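Local coordinates for hypothetical protein SpyM3_0169 (Streptococcus pyogenes, PDB 1PG6) that is of unknown function but belongs to the AIM24 mitochondrial-biogenesis family of the cupin clan and binds calcium ions in the crystal, at residues Q112-D117 and V184-E189; G118-L123 and G156-N161. All coordinates share one frame; numbering follows the deposited sequence.

Contact 1 of 2, residues Q112-D117 and V184-E189; sequences QYRLND and VAWSRE
Trp186 lays one face of its indole against Arg114, whose CB stands 3.9 Å from the centroid of the six-membered ring, a CH-pi contact offset toward the rim. Trp186 and Arg114, a cross-strand pair, project on one face of the sheet; chi1 (66°) puts Trp186 CG between the backbone N and the carbonyl carbon. Farther out, the guanidinium of Arg114 has Arg188 CG over the centre of one face, while water 2 sits at its edge, in plane. That water accepts a 2.8 Å bond from Arg114 NE and, more weakly, one from Trp186 NE1. Arg114 NH1 turns to Thr151 of the neighbouring strand. The second guanidinium, that of Arg188, is covered in the same fashion: Gln112 CG lies over its centre, 3.5 Å from Arg188 NH1, and the two side chains run side by side. Gln112 bends at chi2 (-59°), and its amide is held by Thr152, Gly109 and Gly154. A methylene carbon packs over each guanidinium, and the two like charges remain apart, Arg114 NH2 lying 5.3 Å from Arg188 NE. Water 1 rests over one face of the Tyr113 ring and joins Gln112 O to Ser187 OG, which also bonds to Glu219. On the other side of the sheet Leu115 CG meets Ala185 CB at 3.9 Å. Beneath these side chains Arg114 and Trp186 form a hydrogen-bonded pair, Arg114 N to Trp186 O and Trp186 N to Arg114 O both 2.9 Å; Arg188 N to Gln112 O (3.0 Å) continues the ladder. At the other end Asn116 N donates to Val184 O (3.3 Å); on its opposite edge strand 183-187 makes a classic beta bulge, Val184 and Ala185 both facing Tyr221, in an antiparallel sheet where it lies between 113-116 and 219-223.

Contact 2 of 2, residues G118-L123 and G156-N161; sequences GAFLAL and GTLLAN. With CA (calcium ion), chain B.
Asn161 binds a calcium ion through OD1 at 2.7 Å and, with the other branch of the same amide, reaches back to the 118-123 segment: ND2 donates to Gly118 O at 3.0 Å, somewhat bent (146°). The bond anchors the amide to the backbone and is consistent with OD1 being the branch turned to the metal. Chi1 of 78° sets CG between the backbone N and the carbonyl carbon. Water 4 lies 2.5 Å from the calcium, and Thr99 and Ser162 add further ligands. Next to the site, Asn161 N donates to Ala119 O (2.8 Å). The strands then run antiparallel through a classic beta bulge, in which Leu121 and Ala122 both face Leu159. Leu159 O takes both amides, Leu121 N and Ala122 N; the nearly straight bond from Leu159 N to Ala122 O (177°) completes the Ala122-Leu159 hydrogen-bonded pair, and regular pairing continues at Leu123 with Leu158. Leu121 CB sits 3.3 Å from Leu159 O, the acceptor of both amides, whereas Ala122 CB packs on Leu159 CD1. On the opposite face of the sheet Leu158 CD1 comes to the edge of the Phe120 ring, 3.9 Å from CD1 of Phe120, and Leu158 CB meets Leu123 CD1. Farther out, Tyr37 borders Phe120 and Leu123, Met150 touches Phe120 from strand 148-153, and strand 103-108 pairs with the far side of 156-161.

The two contacts belong to different six-stranded antiparallel sheets, yet Asp117 is followed directly by Gly118, and the chain passes from one sheet to the other there. Contact 2 is nested within the loop closed by contact 1, and their centres are about 10 Å apart. They pack against each other through Leu115 CD2, 3.9 Å from Leu158 CD2, and through Val184, whose CG1 lies 3.8 Å from Asn161 O. Closer still, Val184 O approaches Ala119 CB at 3.2 Å. Contact 2 supplies a ligand to the calcium through Asn161, while in contact 1 the Val184 side chain is about 8 Å from the same ion at its nearest atom.

Contact 1 of 2, residues Q112-D117 and V184-E189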
# COMPACT_ATOMS: atom_id res chain seq x y z
N GLN A 112 5.31 11.41 -6.94
CA GLN A 112 5.19 10.67 -5.70
C GLN A 112 3.73 10.26 -5.60
O GLN A 112 2.89 10.76 -6.34
CB GLN A 112 5.57 11.53 -4.49
CG GLN A 112 7.03 11.96 -4.45
CD GLN A 112 8.00 10.80 -4.43
OE1 GLN A 112 7.73 9.75 -3.85
NE2 GLN A 112 9.16 10.99 -5.06
N TYR A 113 3.43 9.35 -4.68
CA TYR A 113 2.07 8.86 -4.53
C TYR A 113 1.62 8.67 -3.09
O TYR A 113 2.44 8.59 -2.18
CB TYR A 113 1.92 7.52 -5.25
CG TYR A 113 2.26 7.55 -6.73
CD1 TYR A 113 3.58 7.45 -7.16
CD2 TYR A 113 1.26 7.75 -7.68
CE1 TYR A 113 3.90 7.54 -8.52
CE2 TYR A 113 1.57 7.85 -9.03
CZ TYR A 113 2.89 7.75 -9.44
OH TYR A 113 3.19 7.89 -10.78
N ARG A 114 0.31 8.60 -2.92
CA ARG A 114 -0.31 8.34 -1.64
C ARG A 114 -1.04 7.01 -1.88
O ARG A 114 -1.49 6.74 -3.00
CB ARG A 114 -1.31 9.44 -1.26
CG ARG A 114 -0.70 10.84 -1.15
CD ARG A 114 -1.69 11.81 -0.53
NE ARG A 114 -1.35 13.22 -0.77
CZ ARG A 114 -0.45 13.92 -0.07
NH1 ARG A 114 0.21 13.35 0.92
NH2 ARG A 114 -0.23 15.19 -0.37
N LEU A 115 -1.14 6.18 -0.85
CA LEU A 115 -1.80 4.89 -0.97
C LEU A 115 -2.67 4.58 0.23
O LEU A 115 -2.35 4.96 1.36
CB LEU A 115 -0.79 3.76 -1.10
CG LEU A 115 0.42 3.89 -2.02
CD1 LEU A 115 1.47 4.76 -1.36
CD2 LEU A 115 0.99 2.50 -2.30
N ASN A 116 -3.76 3.87 -0.03
CA ASN A 116 -4.67 3.45 1.02
C ASN A 116 -4.10 2.23 1.73
O ASN A 116 -3.20 1.58 1.21
CB ASN A 116 -6.02 3.08 0.43
CG ASN A 116 -6.97 4.24 0.39
OD1 ASN A 116 -7.66 4.45 -0.61
ND2 ASN A 116 -7.01 5.00 1.47
N ASP A 117 -4.67 1.93 2.89
CA ASP A 117 -4.26 0.77 3.67
C ASP A 117 -4.49 -0.50 2.86
O ASP A 117 -5.56 -0.70 2.28
CB ASP A 117 -5.07 0.65 4.97
CG ASP A 117 -4.53 1.52 6.08
OD1 ASP A 117 -3.29 1.55 6.26
OD2 ASP A 117 -5.35 2.15 6.78
N VAL A 184 -6.72 2.60 -4.95
CA VAL A 184 -5.45 1.95 -4.64
C VAL A 184 -4.36 2.96 -4.26
O VAL A 184 -3.83 2.93 -3.15
CB VAL A 184 -4.94 1.13 -5.85
CG1 VAL A 184 -3.59 0.49 -5.53
CG2 VAL A 184 -5.96 0.06 -6.22
N ALA A 185 -4.05 3.85 -5.19
CA ALA A 185 -3.01 4.85 -4.98
C ALA A 185 -3.26 6.02 -5.92
O ALA A 185 -3.95 5.88 -6.93
CB ALA A 185 -1.64 4.23 -5.28
N TRP A 186 -2.72 7.18 -5.59
CA TRP A 186 -2.93 8.35 -6.44
C TRP A 186 -1.79 9.35 -6.32
O TRP A 186 -1.04 9.34 -5.34
CB TRP A 186 -4.28 8.99 -6.11
CG TRP A 186 -4.37 9.58 -4.73
CD1 TRP A 186 -4.15 10.89 -4.38
CD2 TRP A 186 -4.71 8.90 -3.51
NE1 TRP A 186 -4.34 11.06 -3.03
CE2 TRP A 186 -4.68 9.86 -2.47
CE3 TRP A 186 -5.04 7.57 -3.20
CZ2 TRP A 186 -4.96 9.53 -1.14
CZ3 TRP A 186 -5.32 7.25 -1.87
CH2 TRP A 186 -5.28 8.23 -0.86
N SER A 187 -1.66 10.22 -7.32
CA SER A 187 -0.60 11.23 -7.33
C SER A 187 -0.63 12.12 -6.10
O SER A 187 -1.69 12.61 -5.69
CB SER A 187 -0.72 12.08 -8.59
OG SER A 187 -0.47 11.31 -9.76
N ARG A 188 0.54 12.35 -5.52
CA ARG A 188 0.64 13.20 -4.34
C ARG A 188 0.29 14.64 -4.70
O ARG A 188 -0.19 15.40 -3.86
CB ARG A 188 2.05 13.14 -3.77
CG ARG A 188 2.18 13.82 -2.42
CD ARG A 188 3.61 13.82 -1.97
NE ARG A 188 4.44 14.64 -2.83
CZ ARG A 188 5.76 14.77 -2.69
NH1 ARG A 188 6.39 14.12 -1.72
NH2 ARG A 188 6.44 15.55 -3.52
N GLU A 189 0.52 14.98 -5.96
CA GLU A 189 0.25 16.31 -6.49
C GLU A 189 -1.25 16.67 -6.51
O GLU A 189 -1.62 17.84 -6.58
CB GLU A 189 0.86 16.40 -7.89
CG GLU A 189 0.68 15.11 -8.71
CD GLU A 189 1.98 14.35 -9.02
OE1 GLU A 189 2.71 13.92 -8.08
OE2 GLU A 189 2.26 14.17 -10.24
O HOH W 1 2.27 11.22 -9.34
O HOH W 2 -2.75 13.48 -3.21
O HOH W 3 -2.39 16.75 -1.51

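Contact 2 of 2, residues G118-L123 and G156-N161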
# COMPACT_ATOMS: atom_id res chain seq x y z
N GLY A 118 -3.47 -1.34 2.85
CA GLY A 118 -3.56 -2.60 2.13
C GLY A 118 -3.05 -2.51 0.71
O GLY A 118 -2.80 -3.54 0.10
N ALA A 119 -2.87 -1.30 0.19
CA ALA A 119 -2.38 -1.17 -1.19
C ALA A 119 -0.86 -1.27 -1.32
O ALA A 119 -0.34 -1.47 -2.42
CB ALA A 119 -2.87 0.14 -1.80
N PHE A 120 -0.16 -1.11 -0.21
CA PHE A 120 1.30 -1.17 -0.23
C PHE A 120 1.84 -2.59 -0.32
O PHE A 120 1.39 -3.48 0.40
CB PHE A 120 1.89 -0.51 1.02
CG PHE A 120 3.39 -0.62 1.11
CD1 PHE A 120 4.20 0.12 0.26
CD2 PHE A 120 3.98 -1.48 2.03
CE1 PHE A 120 5.58 0.02 0.33
CE2 PHE A 120 5.37 -1.59 2.10
CZ PHE A 120 6.17 -0.84 1.25
N LEU A 121 2.82 -2.78 -1.20
CA LEU A 121 3.46 -4.09 -1.33
C LEU A 121 4.96 -3.99 -1.08
O LEU A 121 5.51 -4.76 -0.29
CB LEU A 121 3.21 -4.70 -2.71
CG LEU A 121 3.98 -6.01 -2.95
CD1 LEU A 121 3.66 -7.01 -1.85
CD2 LEU A 121 3.62 -6.59 -4.32
N ALA A 122 5.62 -3.04 -1.74
CA ALA A 122 7.06 -2.88 -1.57
C ALA A 122 7.56 -1.49 -1.94
O ALA A 122 6.91 -0.75 -2.69
CB ALA A 122 7.80 -3.93 -2.40
N LEU A 123 8.73 -1.15 -1.42
CA LEU A 123 9.32 0.15 -1.67
C LEU A 123 10.83 0.08 -1.56
O LEU A 123 11.36 -0.52 -0.63
CB LEU A 123 8.78 1.16 -0.66
CG LEU A 123 9.30 2.60 -0.76
CD1 LEU A 123 8.79 3.25 -2.04
CD2 LEU A 123 8.83 3.39 0.45
N GLY A 156 13.31 5.88 -6.33
CA GLY A 156 13.16 4.44 -6.24
C GLY A 156 11.87 3.96 -6.86
O GLY A 156 11.19 4.71 -7.57
N THR A 157 11.53 2.71 -6.60
CA THR A 157 10.31 2.14 -7.14
C THR A 157 9.34 1.76 -6.03
O THR A 157 9.75 1.25 -4.99
CB THR A 157 10.59 0.87 -7.95
OG1 THR A 157 11.47 1.18 -9.04
CG2 THR A 157 9.29 0.29 -8.50
N LEU A 158 8.06 2.03 -6.27
CA LEU A 158 7.00 1.68 -5.33
C LEU A 158 6.17 0.60 -6.00
O LEU A 158 5.84 0.71 -7.18
CB LEU A 158 6.10 2.89 -5.06
CG LEU A 158 4.71 2.56 -4.49
CD1 LEU A 158 4.83 2.14 -3.02
CD2 LEU A 158 3.80 3.79 -4.60
N LEU A 159 5.86 -0.46 -5.27
CA LEU A 159 5.02 -1.52 -5.81
C LEU A 159 3.71 -1.47 -5.02
O LEU A 159 3.71 -1.60 -3.80
CB LEU A 159 5.66 -2.91 -5.63
CG LEU A 159 6.98 -3.18 -6.37
CD1 LEU A 159 7.40 -4.64 -6.16
CD2 LEU A 159 6.82 -2.90 -7.85
N ALA A 160 2.60 -1.24 -5.73
CA ALA A 160 1.28 -1.19 -5.11
C ALA A 160 0.51 -2.42 -5.58
O ALA A 160 0.78 -2.93 -6.67
CB ALA A 160 0.55 0.09 -5.51
N ASN A 161 -0.43 -2.89 -4.78
CA ASN A 161 -1.20 -4.08 -5.14
C ASN A 161 -2.70 -3.80 -5.00
O ASN A 161 -3.11 -3.01 -4.16
CB ASN A 161 -0.81 -5.23 -4.22
CG ASN A 161 -1.46 -5.11 -2.85
OD1 ASN A 161 -2.57 -5.58 -2.65
ND2 ASN A 161 -0.78 -4.46 -1.93
CA CA B . -3.48 -7.66 -4.07
O HOH W 4 -2.28 -8.37 -6.14